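Local coordinates for protein quinone reductase (PDB 4GI5) that binds FAD in a flavodoxin-like fold and probably acts as an NAD(P)H dehydrogenase (quinone), at residues F83-P86 with T87-S90; N188-I191 with D192-L195; G225-A228 with D229-A233. All blocks are in the same frame, centred on the assembly; numbering follows the deposited sequence.

Contact 1: F83-P86 with T87-S90; sequences FWRP and TLDS. With FAD (flavin-adenine dinucleotide), chain C.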
ATOM      1  N   PHE B  83      27.433   2.494   5.740  1.00 18.13           N
ATOM      2  CA  PHE B  83      26.446   1.529   6.218  1.00 15.49           C
ATOM      3  C   PHE B  83      25.496   1.294   4.992  1.00 17.16           C
ATOM      4  O   PHE B  83      25.463   2.151   4.134  1.00 16.11           O
ATOM      5  CB  PHE B  83      25.657   2.052   7.430  1.00 17.11           C
ATOM      6  CG  PHE B  83      25.116   3.452   7.253  1.00 17.20           C
ATOM      7  CD1 PHE B  83      23.822   3.677   6.688  1.00 16.98           C
ATOM      8  CD2 PHE B  83      25.786   4.590   7.679  1.00 17.77           C
ATOM      9  CE1 PHE B  83      23.350   4.944   6.523  1.00 16.69           C
ATOM     10  CE2 PHE B  83      25.317   5.828   7.553  1.00 19.62           C
ATOM     11  CZ  PHE B  83      24.046   6.069   6.971  1.00 18.92           C
ATOM     12  N   TRP B  84      24.868   0.169   4.994  1.00 17.74           N
ATOM     13  CA  TRP B  84      24.037  -0.260   3.888  1.00 17.70           C
ATOM     14  C   TRP B  84      22.874   0.775   3.743  1.00 16.15           C
ATOM     15  O   TRP B  84      22.341   1.235   4.776  1.00 15.44           O
ATOM     16  CB  TRP B  84      23.445  -1.587   4.226  1.00 20.52           C
ATOM     17  CG  TRP B  84      22.747  -2.207   3.143  1.00 19.19           C
ATOM     18  CD1 TRP B  84      23.296  -2.882   2.061  1.00 25.03           C
ATOM     19  CD2 TRP B  84      21.321  -2.189   2.912  1.00 19.10           C
ATOM     20  NE1 TRP B  84      22.304  -3.284   1.209  1.00 21.86           N
ATOM     21  CE2 TRP B  84      21.092  -2.958   1.719  1.00 22.20           C
ATOM     22  CE3 TRP B  84      20.247  -1.713   3.658  1.00 19.05           C
ATOM     23  CZ2 TRP B  84      19.843  -3.165   1.188  1.00 22.72           C
ATOM     24  CZ3 TRP B  84      18.907  -2.023   3.155  1.00 20.89           C
ATOM     25  CH2 TRP B  84      18.789  -2.701   1.913  1.00 19.19           C
ATOM     26  N   ARG B  85      22.546   1.125   2.507  1.00 15.36           N
ATOM     27  CA  ARG B  85      21.413   2.038   2.234  1.00 15.00           C
ATOM     28  C   ARG B  85      20.500   1.403   1.200  1.00 16.87           C
ATOM     29  O   ARG B  85      20.953   0.944   0.155  1.00 16.65           O
ATOM     30  CB  ARG B  85      21.854   3.336   1.730  1.00 15.79           C
ATOM     31  CG  ARG B  85      22.597   4.139   2.852  1.00 16.54           C
ATOM     32  CD  ARG B  85      23.091   5.438   2.341  1.00 17.46           C
ATOM     33  NE  ARG B  85      22.008   6.350   1.929  1.00 17.46           N
ATOM     34  CZ  ARG B  85      22.215   7.430   1.208  1.00 22.56           C
ATOM     35  NH1 ARG B  85      23.441   7.793   0.928  1.00 22.95           N
ATOM     36  NH2 ARG B  85      21.229   8.192   0.835  1.00 24.62           N
ATOM     37  N   PRO B  86      19.189   1.312   1.552  1.00 15.99           N
ATOM     38  CA  PRO B  86      18.279   0.741   0.531  1.00 15.52           C
ATOM     39  C   PRO B  86      18.439   1.270  -0.878  1.00 15.04           C
ATOM     40  O   PRO B  86      18.375   0.507  -1.822  1.00 14.98           O
ATOM     41  CB  PRO B  86      16.877   1.109   1.119  1.00 16.58           C
ATOM     42  CG  PRO B  86      17.061   1.134   2.588  1.00 17.94           C
ATOM     43  CD  PRO B  86      18.486   1.669   2.778  1.00 16.86           C
ATOM     44  N   THR B  87      18.654   2.536  -0.987  1.00 14.35           N
ATOM     45  CA  THR B  87      18.805   3.120  -2.301  1.00 13.89           C
ATOM     46  C   THR B  87      20.166   2.787  -2.984  1.00 15.18           C
ATOM     47  O   THR B  87      20.238   2.182  -4.020  1.00 15.27           O
ATOM     48  CB  THR B  87      18.604   4.621  -2.284  1.00 17.44           C
ATOM     49  OG1 THR B  87      19.442   5.257  -1.304  1.00 16.70           O
ATOM     50  CG2 THR B  87      17.142   5.052  -1.955  1.00 15.35           C
ATOM     51  N   LEU B  88      21.235   3.299  -2.418  1.00 15.95           N
ATOM     52  CA  LEU B  88      22.523   3.239  -3.102  1.00 17.38           C
ATOM     53  C   LEU B  88      23.027   1.839  -3.214  1.00 15.65           C
ATOM     54  O   LEU B  88      23.832   1.555  -4.147  1.00 17.77           O
ATOM     55  CB  LEU B  88      23.574   4.112  -2.373  1.00 19.54           C
ATOM     56  CG  LEU B  88      23.226   5.618  -2.447  1.00 24.37           C
ATOM     57  CD1 LEU B  88      24.453   6.447  -1.967  1.00 27.85           C
ATOM     58  CD2 LEU B  88      22.873   6.103  -3.815  1.00 29.53           C
ATOM     59  N   ASP B  89      22.697   0.960  -2.311  1.00 16.06           N
ATOM     60  CA  ASP B  89      23.126  -0.418  -2.384  1.00 16.18           C
ATOM     61  C   ASP B  89      22.434  -1.167  -3.502  1.00 18.82           C
ATOM     62  O   ASP B  89      23.042  -1.975  -4.221  1.00 17.52           O
ATOM     63  CB  ASP B  89      23.202  -1.160  -1.059  1.00 16.35           C
ATOM     64  CG  ASP B  89      24.392  -0.645  -0.251  1.00 20.88           C
ATOM     65  OD1 ASP B  89      24.229   0.329   0.406  1.00 19.37           O
ATOM     66  OD2 ASP B  89      25.476  -1.244  -0.308  1.00 24.06           O
ATOM     67  N   SER B  90      21.195  -0.807  -3.781  1.00 17.09           N
ATOM     68  CA  SER B  90      20.523  -1.272  -5.015  1.00 16.56           C
ATOM     69  C   SER B  90      21.180  -0.743  -6.251  1.00 16.94           C
ATOM     70  O   SER B  90      21.358  -1.494  -7.219  1.00 17.98           O
ATOM     71  CB  SER B  90      19.005  -0.890  -4.981  1.00 15.95           C
ATOM     72  OG  SER B  90      18.408  -1.373  -6.202  1.00 17.43           O
TER
HETATM   73  PA  FAD C 301      19.284   6.438   4.655  1.00 15.84           P
HETATM   74  O1A FAD C 301      19.688   5.599   5.766  1.00 15.80           O
HETATM   75  O2A FAD C 301      19.481   6.012   3.234  1.00 15.47           O
HETATM   76  O5B FAD C 301      19.956   7.874   4.907  1.00 15.23           O
HETATM   77  C5B FAD C 301      19.593   8.988   4.110  1.00 17.14           C
HETATM   78  C4B FAD C 301      20.557  10.099   4.316  1.00 16.82           C
HETATM   79  O4B FAD C 301      20.414  10.598   5.635  1.00 17.05           O
HETATM   80  C3B FAD C 301      21.982   9.577   4.129  1.00 20.51           C
HETATM   81  O3B FAD C 301      22.553  10.605   3.304  1.00 22.54           O
HETATM   82  C2B FAD C 301      22.494   9.636   5.538  1.00 21.22           C
HETATM   83  O2B FAD C 301      23.918   9.819   5.576  1.00 22.23           O
HETATM   84  C1B FAD C 301      21.724  10.760   6.181  1.00 17.82           C
HETATM   85  N9A FAD C 301      21.751  10.586   7.661  1.00 19.22           N
HETATM   86  C8A FAD C 301      21.601   9.434   8.480  1.00 17.24           C
HETATM   87  N7A FAD C 301      21.708   9.704   9.780  1.00 24.29           N
HETATM   88  C5A FAD C 301      22.004  10.989   9.739  1.00 19.40           C
HETATM   89  C6A FAD C 301      22.384  11.859  10.863  1.00 28.24           C
HETATM   90  N6A FAD C 301      22.361  11.188  12.054  1.00 22.83           N
HETATM   91  N1A FAD C 301      22.665  13.169  10.641  1.00 27.92           N
HETATM   92  C2A FAD C 301      22.695  13.607   9.417  1.00 30.71           C
HETATM   93  N3A FAD C 301      22.306  12.785   8.362  1.00 22.61           N
HETATM   94  C4A FAD C 301      21.940  11.563   8.493  1.00 22.35           C
HETATM   95  N1  FAD C 301      10.587   8.260  -1.872  1.00 11.32           N
HETATM   96  C2  FAD C 301       9.449   8.829  -2.230  1.00 14.25           C
HETATM   97  O2  FAD C 301       9.275  10.044  -2.040  1.00 14.47           O
HETATM   98  N3  FAD C 301       8.376   8.100  -2.649  1.00 12.41           N
HETATM   99  C4  FAD C 301       8.544   6.803  -2.991  1.00 12.80           C
HETATM  100  O4  FAD C 301       7.561   6.142  -3.413  1.00 12.93           O
HETATM  101  C4X FAD C 301       9.749   6.132  -2.705  1.00 12.81           C
HETATM  102  N5  FAD C 301       9.918   4.797  -3.086  1.00 13.19           N
HETATM  103  C5X FAD C 301      11.082   4.141  -2.627  1.00 11.51           C
HETATM  104  C6  FAD C 301      11.189   2.739  -2.797  1.00 13.17           C
HETATM  105  C7  FAD C 301      12.362   2.102  -2.383  1.00 14.24           C
HETATM  106  C7M FAD C 301      12.435   0.620  -2.505  1.00 18.45           C
HETATM  107  C8  FAD C 301      13.428   2.880  -1.812  1.00 13.78           C
HETATM  108  C8M FAD C 301      14.686   2.204  -1.280  1.00 14.73           C
HETATM  109  C9  FAD C 301      13.341   4.249  -1.608  1.00 12.53           C
HETATM  110  C9A FAD C 301      12.150   4.893  -2.039  1.00 12.53           C
HETATM  111  N10 FAD C 301      11.977   6.287  -1.804  1.00 12.01           N
HETATM  112  C10 FAD C 301      10.793   6.947  -2.139  1.00 11.05           C
HETATM  113  C1' FAD C 301      12.961   7.043  -1.062  1.00 11.24           C
HETATM  114  C2' FAD C 301      12.842   6.697   0.425  1.00 12.02           C
HETATM  115  O2' FAD C 301      11.624   7.182   1.033  1.00 12.43           O
HETATM  116  C3' FAD C 301      14.059   7.318   1.136  1.00 12.10           C
HETATM  117  O3' FAD C 301      15.187   6.561   0.651  1.00 13.10           O
HETATM  118  C4' FAD C 301      14.003   7.084   2.665  1.00 12.01           C
HETATM  119  O4' FAD C 301      12.968   7.917   3.215  1.00 15.03           O
HETATM  120  C5' FAD C 301      15.351   7.451   3.344  1.00 12.10           C
HETATM  121  O5' FAD C 301      15.315   7.060   4.714  1.00 12.69           O
HETATM  122  P   FAD C 301      16.436   5.959   5.168  1.00 14.06           P
HETATM  123  O1P FAD C 301      16.264   5.773   6.688  1.00 13.37           O
HETATM  124  O2P FAD C 301      16.441   4.764   4.319  1.00 14.06           O
HETATM  125  O3P FAD C 301      17.699   6.886   4.826  1.00 16.46           O
HETATM  126  O   HOH W   1      25.973   2.116   1.420  1.00 20.69           O
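The carboxylate of Asp89 reaches back from the first turn of helix 86-96 and takes the backbone N-H of Arg85. The bond from Arg85 N to Asp89 OD1 is 2.8 Å long and nearly straight, at 171°. The donor stands above the carboxylate plane. A main-chain bond runs the other way, from Asp89 N to Arg85 O (3.0 Å), so the two residues are joined twice. A water donates to both Asp89 OD1 and Phe83 O. The other oxygen, Asp89 OD2, accepts from Val80 N. Trp84 lies against the same carboxylate, with ring and carboxylate planes 26° apart and Asp89 OD1 over one face. Trp84 CG is anti to the backbone N (chi1 -172°), which brings NE1 to 3.2 Å from Asp89 CB. Trp84 NE1 itself is hydrogen-bonded to Ser75 OG. This helix start belongs to the flavodoxin-like fold and edges an FAD site shared between subunits: Asp220 and Tyr182 of the second subunit bind the same FAD. Arg85 NE gives a hydrogen bond to the phosphate oxygen O2A of FAD (2.9 Å). The side chain bends at chi3, and its guanidinium is sandwiched. FAD C3B sits over the centre of one face, 3.6 Å above the plane. Leu88 CG lies over the opposite face, toward its rim, and Leu88 CD1 is 3.3 Å from Arg85 NH1. Nearer the flavin, Pro86 CB touches the methyl C8M of FAD at 3.4 Å. Thr87 CG2 lies 3.6 Å from the ribityl hydroxyl O3' of FAD.

Contact 2: N188-I191 with D192-L195; sequences NGPI and DDIL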
ATOM      1  N   ASN B 188     -15.170   4.132   1.845  1.00 12.02           N
ATOM      2  CA  ASN B 188     -13.800   3.612   1.701  1.00 13.25           C
ATOM      3  C   ASN B 188     -12.891   4.486   0.854  1.00 15.44           C
ATOM      4  O   ASN B 188     -11.674   4.260   0.862  1.00 17.36           O
ATOM      5  CB  ASN B 188     -13.792   2.202   1.138  1.00 13.64           C
ATOM      6  CG  ASN B 188     -14.409   1.187   2.056  1.00 12.92           C
ATOM      7  OD1 ASN B 188     -14.375   1.245   3.292  1.00 14.36           O
ATOM      8  ND2 ASN B 188     -14.997   0.155   1.426  1.00 14.82           N
ATOM      9  N   GLY B 189     -13.454   5.452   0.158  1.00 13.74           N
ATOM     10  CA  GLY B 189     -12.796   6.208  -0.873  1.00 13.74           C
ATOM     11  C   GLY B 189     -13.067   5.705  -2.267  1.00 13.66           C
ATOM     12  O   GLY B 189     -13.336   4.515  -2.438  1.00 15.07           O
ATOM     13  N   PRO B 190     -13.024   6.561  -3.273  1.00 14.75           N
ATOM     14  CA  PRO B 190     -13.314   6.051  -4.620  1.00 13.66           C
ATOM     15  C   PRO B 190     -12.263   5.016  -5.009  1.00 14.20           C
ATOM     16  O   PRO B 190     -11.034   5.200  -4.767  1.00 13.58           O
ATOM     17  CB  PRO B 190     -13.178   7.275  -5.528  1.00 15.64           C
ATOM     18  CG  PRO B 190     -13.378   8.473  -4.558  1.00 15.85           C
ATOM     19  CD  PRO B 190     -12.670   7.960  -3.287  1.00 16.45           C
ATOM     20  N   ILE B 191     -12.700   3.880  -5.586  1.00 14.28           N
ATOM     21  CA  ILE B 191     -11.699   2.832  -5.934  1.00 12.67           C
ATOM     22  C   ILE B 191     -10.525   3.310  -6.717  1.00 14.28           C
ATOM     23  O   ILE B 191      -9.399   2.879  -6.447  1.00 15.56           O
ATOM     24  CB  ILE B 191     -12.369   1.649  -6.616  1.00 13.64           C
ATOM     25  CG1 ILE B 191     -11.448   0.417  -6.792  1.00 16.81           C
ATOM     26  CG2 ILE B 191     -13.000   2.072  -7.946  1.00 15.99           C
ATOM     27  CD1 ILE B 191     -10.973  -0.173  -5.518  1.00 17.48           C
ATOM     28  N   ASP B 192     -10.693   4.191  -7.724  1.00 14.21           N
ATOM     29  CA  ASP B 192      -9.578   4.623  -8.504  1.00 17.43           C
ATOM     30  C   ASP B 192      -8.585   5.537  -7.737  1.00 16.48           C
ATOM     31  O   ASP B 192      -7.411   5.586  -8.068  1.00 17.20           O
ATOM     32  CB  ASP B 192     -10.064   5.321  -9.773  1.00 20.04           C
ATOM     33  CG  ASP B 192     -10.852   4.380 -10.699  1.00 23.66           C
ATOM     34  OD1 ASP B 192     -10.612   3.234 -10.813  1.00 25.80           O
ATOM     35  OD2 ASP B 192     -11.897   4.860 -11.088  1.00 36.79           O
ATOM     36  N   ASP B 193      -9.076   6.202  -6.687  1.00 15.92           N
ATOM     37  CA  ASP B 193      -8.192   6.990  -5.873  1.00 16.44           C
ATOM     38  C   ASP B 193      -7.445   6.078  -4.912  1.00 14.94           C
ATOM     39  O   ASP B 193      -6.247   6.309  -4.648  1.00 15.44           O
ATOM     40  CB  ASP B 193      -9.045   8.020  -5.102  1.00 15.69           C
ATOM     41  CG  ASP B 193      -9.644   9.127  -5.984  1.00 21.79           C
ATOM     42  OD1 ASP B 193      -9.170   9.379  -7.056  1.00 24.66           O
ATOM     43  OD2 ASP B 193     -10.535   9.791  -5.441  1.00 24.24           O
ATOM     44  N   ILE B 194      -8.104   5.092  -4.263  1.00 14.22           N
ATOM     45  CA  ILE B 194      -7.395   4.146  -3.427  1.00 16.01           C
ATOM     46  C   ILE B 194      -6.317   3.345  -4.188  1.00 14.99           C
ATOM     47  O   ILE B 194      -5.246   3.125  -3.664  1.00 14.87           O
ATOM     48  CB  ILE B 194      -8.420   3.065  -2.885  1.00 17.23           C
ATOM     49  CG1 ILE B 194      -9.397   3.777  -2.002  1.00 22.36           C
ATOM     50  CG2 ILE B 194      -7.713   1.820  -2.244  1.00 19.67           C
ATOM     51  CD1 ILE B 194      -8.834   4.470  -0.799  1.00 26.41           C
ATOM     52  N   LEU B 195      -6.563   3.047  -5.455  1.00 13.99           N
ATOM     53  CA  LEU B 195      -5.598   2.358  -6.279  1.00 15.78           C
ATOM     54  C   LEU B 195      -4.485   3.284  -6.912  1.00 13.60           C
ATOM     55  O   LEU B 195      -3.610   2.762  -7.587  1.00 14.49           O
ATOM     56  CB  LEU B 195      -6.253   1.634  -7.426  1.00 14.70           C
ATOM     57  CG  LEU B 195      -7.174   0.463  -6.919  1.00 15.71           C
ATOM     58  CD1 LEU B 195      -7.917  -0.134  -8.113  1.00 16.59           C
ATOM     59  CD2 LEU B 195      -6.417  -0.589  -6.106  1.00 16.88           C
TER
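Pro190 O accepts from Ile194 N, and Ile191 O from Leu195 N; these backbone bonds start helix 191-194. The bond from Ile194 N to Pro190 O is 3.0 Å long, with an N-H...O angle of 168° and the donor nearly in line with the carbonyl. A second, weak bond comes to the same oxygen from Asp193 N. Leu195 N lies 3.0 Å from Ile191 O.

Apolar contact joins Ile191 and Leu195, which lie side by side and point the same way. Ile191 holds CG1 anti to its main-chain nitrogen (chi1 -170°), which sets it 3.8 Å from Leu195 CD1.

A methyl packs on a carbonyl where Ile194 CD1 comes 3.3 Å from Asn188 O. Gly189 has a positive phi (97°), and with no side chain there Ile194 CD1 can lie close to the loop.

Asp193 OD2 packs across the Pro190 ring, 3.3 Å from Pro190 CG, while Asp193 OD1 bonds to a glycerol, probably from the crystallisation liquor. Leu275 of the second subunit packs on both residues. The Asn188 side chain does not reach 192-195; its OD1 bonds to Tyr159 OH of the second subunit.

With Pro190 as N-cap, this is a short helix start in the flavodoxin-like fold, at the dimer interface and beside the FAD-binding residues Tyr182 and Phe125.

Contact 3: G225-A228 with D229-A233; sequences GQFA and DQCAA. With FAD (flavin-adenine dinucleotide), chain H.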
ATOM      1  N   GLY B 225     -23.345 -18.348  -9.362  1.00 21.90           N
ATOM      2  CA  GLY B 225     -23.784 -17.428 -10.339  1.00 21.53           C
ATOM      3  C   GLY B 225     -22.937 -16.137 -10.392  1.00 21.94           C
ATOM      4  O   GLY B 225     -22.615 -15.615 -11.461  1.00 21.09           O
ATOM      5  N   GLN B 226     -22.506 -15.746  -9.222  1.00 20.54           N
ATOM      6  CA  GLN B 226     -21.548 -14.566  -9.140  1.00 20.92           C
ATOM      7  C   GLN B 226     -20.201 -14.913  -9.763  1.00 17.58           C
ATOM      8  O   GLN B 226     -19.589 -14.124 -10.481  1.00 18.33           O
ATOM      9  CB  GLN B 226     -21.442 -14.122  -7.658  1.00 19.42           C
ATOM     10  CG  GLN B 226     -20.621 -12.833  -7.492  1.00 20.60           C
ATOM     11  CD  GLN B 226     -20.688 -12.312  -6.094  1.00 25.69           C
ATOM     12  OE1 GLN B 226     -21.447 -12.813  -5.244  1.00 26.24           O
ATOM     13  NE2 GLN B 226     -19.749 -11.464  -5.764  1.00 26.18           N
ATOM     14  N   PHE B 227     -19.714 -16.109  -9.521  1.00 19.06           N
ATOM     15  CA  PHE B 227     -18.534 -16.579 -10.161  1.00 17.47           C
ATOM     16  C   PHE B 227     -18.630 -16.621 -11.677  1.00 19.59           C
ATOM     17  O   PHE B 227     -17.702 -16.267 -12.402  1.00 18.94           O
ATOM     18  CB  PHE B 227     -18.125 -17.913  -9.601  1.00 18.17           C
ATOM     19  CG  PHE B 227     -16.810 -18.395 -10.112  1.00 17.78           C
ATOM     20  CD1 PHE B 227     -15.582 -17.771  -9.696  1.00 17.90           C
ATOM     21  CD2 PHE B 227     -16.684 -19.496 -10.975  1.00 19.88           C
ATOM     22  CE1 PHE B 227     -14.351 -18.145 -10.188  1.00 21.87           C
ATOM     23  CE2 PHE B 227     -15.449 -19.850 -11.511  1.00 23.92           C
ATOM     24  CZ  PHE B 227     -14.267 -19.214 -11.100  1.00 27.97           C
ATOM     25  N   ALA B 228     -19.773 -17.105 -12.206  1.00 21.13           N
ATOM     26  CA  ALA B 228     -19.927 -17.057 -13.625  1.00 22.28           C
ATOM     27  C   ALA B 228     -19.876 -15.608 -14.145  1.00 19.21           C
ATOM     28  O   ALA B 228     -19.268 -15.384 -15.263  1.00 21.56           O
ATOM     29  CB  ALA B 228     -21.247 -17.751 -14.086  1.00 26.07           C
ATOM     30  N   ASP B 229     -20.470 -14.675 -13.433  1.00 20.50           N
ATOM     31  CA  ASP B 229     -20.385 -13.305 -13.845  1.00 20.74           C
ATOM     32  C   ASP B 229     -18.886 -12.791 -13.847  1.00 19.26           C
ATOM     33  O   ASP B 229     -18.497 -12.029 -14.755  1.00 18.26           O
ATOM     34  CB  ASP B 229     -21.248 -12.371 -13.000  1.00 23.40           C
ATOM     35  CG  ASP B 229     -22.758 -12.593 -13.182  1.00 27.97           C
ATOM     36  OD1 ASP B 229     -23.160 -13.196 -14.190  1.00 30.19           O
ATOM     37  OD2 ASP B 229     -23.438 -12.252 -12.231  1.00 29.93           O
ATOM     38  N   GLN B 230     -18.169 -13.133 -12.774  1.00 19.10           N
ATOM     39  CA  GLN B 230     -16.746 -12.770 -12.675  1.00 18.83           C
ATOM     40  C   GLN B 230     -15.967 -13.322 -13.824  1.00 19.08           C
ATOM     41  O   GLN B 230     -15.173 -12.645 -14.429  1.00 18.69           O
ATOM     42  CB  GLN B 230     -16.154 -13.223 -11.329  1.00 18.34           C
ATOM     43  CG  GLN B 230     -16.783 -12.538 -10.102  1.00 18.15           C
ATOM     44  CD  GLN B 230     -16.514 -13.281  -8.834  1.00 17.97           C
ATOM     45  OE1 GLN B 230     -16.162 -14.476  -8.843  1.00 18.05           O
ATOM     46  NE2 GLN B 230     -16.772 -12.640  -7.724  1.00 16.33           N
ATOM     47  N   CYS B 231     -16.160 -14.632 -14.117  1.00 20.74           N
ATOM     48  CA  CYS B 231     -15.451 -15.259 -15.217  1.00 19.67           C
ATOM     49  C   CYS B 231     -15.739 -14.575 -16.527  1.00 17.80           C
ATOM     50  O   CYS B 231     -14.781 -14.439 -17.280  1.00 19.71           O
ATOM     51  CB  CYS B 231     -15.832 -16.749 -15.391  1.00 23.13           C
ATOM     52  SG  CYS B 231     -15.335 -17.786 -14.022  1.00 32.84           S
ATOM     53  N   ALA B 232     -17.007 -14.205 -16.778  1.00 19.75           N
ATOM     54  CA  ALA B 232     -17.355 -13.564 -18.073  1.00 22.31           C
ATOM     55  C   ALA B 232     -16.663 -12.212 -18.232  1.00 22.52           C
ATOM     56  O   ALA B 232     -16.142 -11.860 -19.281  1.00 21.51           O
ATOM     57  CB  ALA B 232     -18.849 -13.406 -18.146  1.00 25.31           C
ATOM     58  N   ALA B 233     -16.655 -11.463 -17.124  1.00 22.32           N
ATOM     59  CA  ALA B 233     -15.972 -10.133 -17.093  1.00 21.64           C
ATOM     60  C   ALA B 233     -14.463 -10.262 -17.301  1.00 18.16           C
ATOM     61  O   ALA B 233     -13.889  -9.528 -18.082  1.00 19.33           O
ATOM     62  CB  ALA B 233     -16.327  -9.403 -15.764  1.00 21.63           C
TER
HETATM   63  PA  FAD H 301     -12.033 -16.920  -0.675  1.00 16.39           P
HETATM   64  O1A FAD H 301     -11.102 -17.980  -1.100  1.00 17.84           O
HETATM   65  O2A FAD H 301     -12.329 -16.570   0.707  1.00 16.72           O
HETATM   66  O5B FAD H 301     -13.503 -17.196  -1.340  1.00 15.27           O
HETATM   67  C5B FAD H 301     -14.599 -16.259  -1.378  1.00 15.90           C
HETATM   68  C4B FAD H 301     -15.835 -16.989  -1.790  1.00 15.78           C
HETATM   69  O4B FAD H 301     -15.722 -17.301  -3.161  1.00 17.51           O
HETATM   70  C3B FAD H 301     -16.102 -18.230  -0.974  1.00 21.19           C
HETATM   71  O3B FAD H 301     -17.472 -18.148  -0.610  1.00 22.56           O
HETATM   72  C2B FAD H 301     -15.870 -19.276  -2.025  1.00 21.19           C
HETATM   73  O2B FAD H 301     -16.562 -20.525  -1.764  1.00 23.06           O
HETATM   74  C1B FAD H 301     -16.251 -18.682  -3.339  1.00 19.70           C
HETATM   75  N9A FAD H 301     -15.582 -19.399  -4.458  1.00 20.39           N
HETATM   76  C8A FAD H 301     -14.250 -19.930  -4.585  1.00 18.31           C
HETATM   77  N7A FAD H 301     -14.059 -20.532  -5.736  1.00 26.92           N
HETATM   78  C5A FAD H 301     -15.317 -20.483  -6.261  1.00 20.92           C
HETATM   79  C6A FAD H 301     -15.957 -21.040  -7.453  1.00 28.41           C
HETATM   80  N6A FAD H 301     -15.119 -21.639  -8.233  1.00 22.41           N
HETATM   81  N1A FAD H 301     -17.286 -20.815  -7.742  1.00 28.60           N
HETATM   82  C2A FAD H 301     -18.029 -20.100  -6.904  1.00 28.44           C
HETATM   83  N3A FAD H 301     -17.489 -19.585  -5.733  1.00 22.23           N
HETATM   84  C4A FAD H 301     -16.237 -19.768  -5.506  1.00 22.29           C
HETATM   85  N1  FAD H 301     -12.029  -6.103   1.533  1.00 13.50           N
HETATM   86  C2  FAD H 301     -12.147  -4.814   1.148  1.00 14.89           C
HETATM   87  O2  FAD H 301     -13.136  -4.412   0.399  1.00 14.76           O
HETATM   88  N3  FAD H 301     -11.226  -3.861   1.537  1.00 12.62           N
HETATM   89  C4  FAD H 301     -10.241  -4.140   2.412  1.00 12.93           C
HETATM   90  O4  FAD H 301      -9.370  -3.305   2.689  1.00 13.54           O
HETATM   91  C4X FAD H 301     -10.123  -5.503   2.856  1.00 13.08           C
HETATM   92  N5  FAD H 301      -9.098  -5.858   3.687  1.00 14.11           N
HETATM   93  C5X FAD H 301      -8.913  -7.225   4.028  1.00 13.75           C
HETATM   94  C6  FAD H 301      -7.880  -7.592   4.749  1.00 13.19           C
HETATM   95  C7  FAD H 301      -7.607  -8.934   5.004  1.00 15.20           C
HETATM   96  C7M FAD H 301      -6.424  -9.330   5.808  1.00 17.91           C
HETATM   97  C8  FAD H 301      -8.521  -9.917   4.557  1.00 12.97           C
HETATM   98  C8M FAD H 301      -8.276 -11.364   4.892  1.00 15.35           C
HETATM   99  C9  FAD H 301      -9.614  -9.562   3.830  1.00 13.42           C
HETATM  100  C9A FAD H 301      -9.828  -8.189   3.515  1.00 12.52           C
HETATM  101  N10 FAD H 301     -10.838  -7.792   2.666  1.00 12.94           N
HETATM  102  C10 FAD H 301     -11.010  -6.464   2.303  1.00 11.98           C
HETATM  103  C1' FAD H 301     -11.760  -8.758   2.052  1.00 13.10           C
HETATM  104  C2' FAD H 301     -10.983  -9.378   0.889  1.00 12.75           C
HETATM  105  O2' FAD H 301     -10.700  -8.513  -0.215  1.00 13.05           O
HETATM  106  C3' FAD H 301     -11.738 -10.626   0.327  1.00 14.10           C
HETATM  107  O3' FAD H 301     -11.729 -11.553   1.443  1.00 14.79           O
HETATM  108  C4' FAD H 301     -11.036 -11.307  -0.855  1.00 13.68           C
HETATM  109  O4' FAD H 301     -11.164 -10.498  -1.980  1.00 15.06           O
HETATM  110  C5' FAD H 301     -11.756 -12.637  -1.202  1.00 13.79           C
HETATM  111  O5' FAD H 301     -10.996 -13.304  -2.159  1.00 14.16           O
HETATM  112  P   FAD H 301     -10.355 -14.753  -1.723  1.00 15.10           P
HETATM  113  O1P FAD H 301      -9.668 -15.287  -2.920  1.00 14.42           O
HETATM  114  O2P FAD H 301      -9.574 -14.702  -0.488  1.00 14.25           O
HETATM  115  O3P FAD H 301     -11.757 -15.520  -1.482  1.00 15.18           O
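Residues 225-233 form regular alpha-helix, with four i to i+4 bonds crossing from 225-228 to 229-233, the shortest being Cys231 N to Phe227 O at 2.8 Å. One turn apart, Phe227 and Cys231 also meet through their side chains. Cys231 SG sits over the ring face, 3.6 Å from the Phe227 centroid and 25° off the ring normal. This is a sulfur-aromatic contact, with SG displaced toward the rim and 3.3 Å from Phe227 CE2. Phe227 CG is anti to the backbone N (chi1 -173°), which places the ring between Cys231 SG and the adenine of FAD. The adenine covers the opposite face: N6A lies over the ring centre, and N1A is 3.4 Å from Phe227 CG. Leu37, Ala40 and Leu41 of helix 37-51 also pack on Phe227.

Gln230 crosses beside this ring at about a right angle, with amide and ring planes 84° apart. Its OE1 is 3.5 Å from Phe227 CD1. Gln226 is extended, and its NE2 comes 3.8 Å from Gln230 NE2. Each of these nitrogens has its own acceptor: Gln226 NE2 bonds to Arg218 O, and Gln230 NE2 bonds to Thr222 OG1 and to a glycerol, probably from the crystallisation liquor.

Gln230 OE1 is buried without a hydrogen-bond partner in the model. Phe227 offers the adenine a nonpolar aromatic face backed by sulfur, consistent with holding it largely by packing, with its amino group over the ring.

Overall arrangement
The three contacts follow one another along the chain and do not touch. Contacts 1 and 3 lie on opposite sides of the chain's centre, with centres about 46 Å apart, and they meet different FAD molecules. Contact 1 borders the FAD that is also bound by the second subunit. Contact 3 packs on the adenine of the FAD bound by Tyr182 and Asp220 of its own chain. Contact 2 lies about 33 Å from contact 1 and about 23 Å from contact 3, centre to centre. It adjoins Tyr182 and Phe125, two FAD-binding residues. Contacts 1 and 2 both touch the second subunit, whereas contact 3 meets no other protein chain of the assembly.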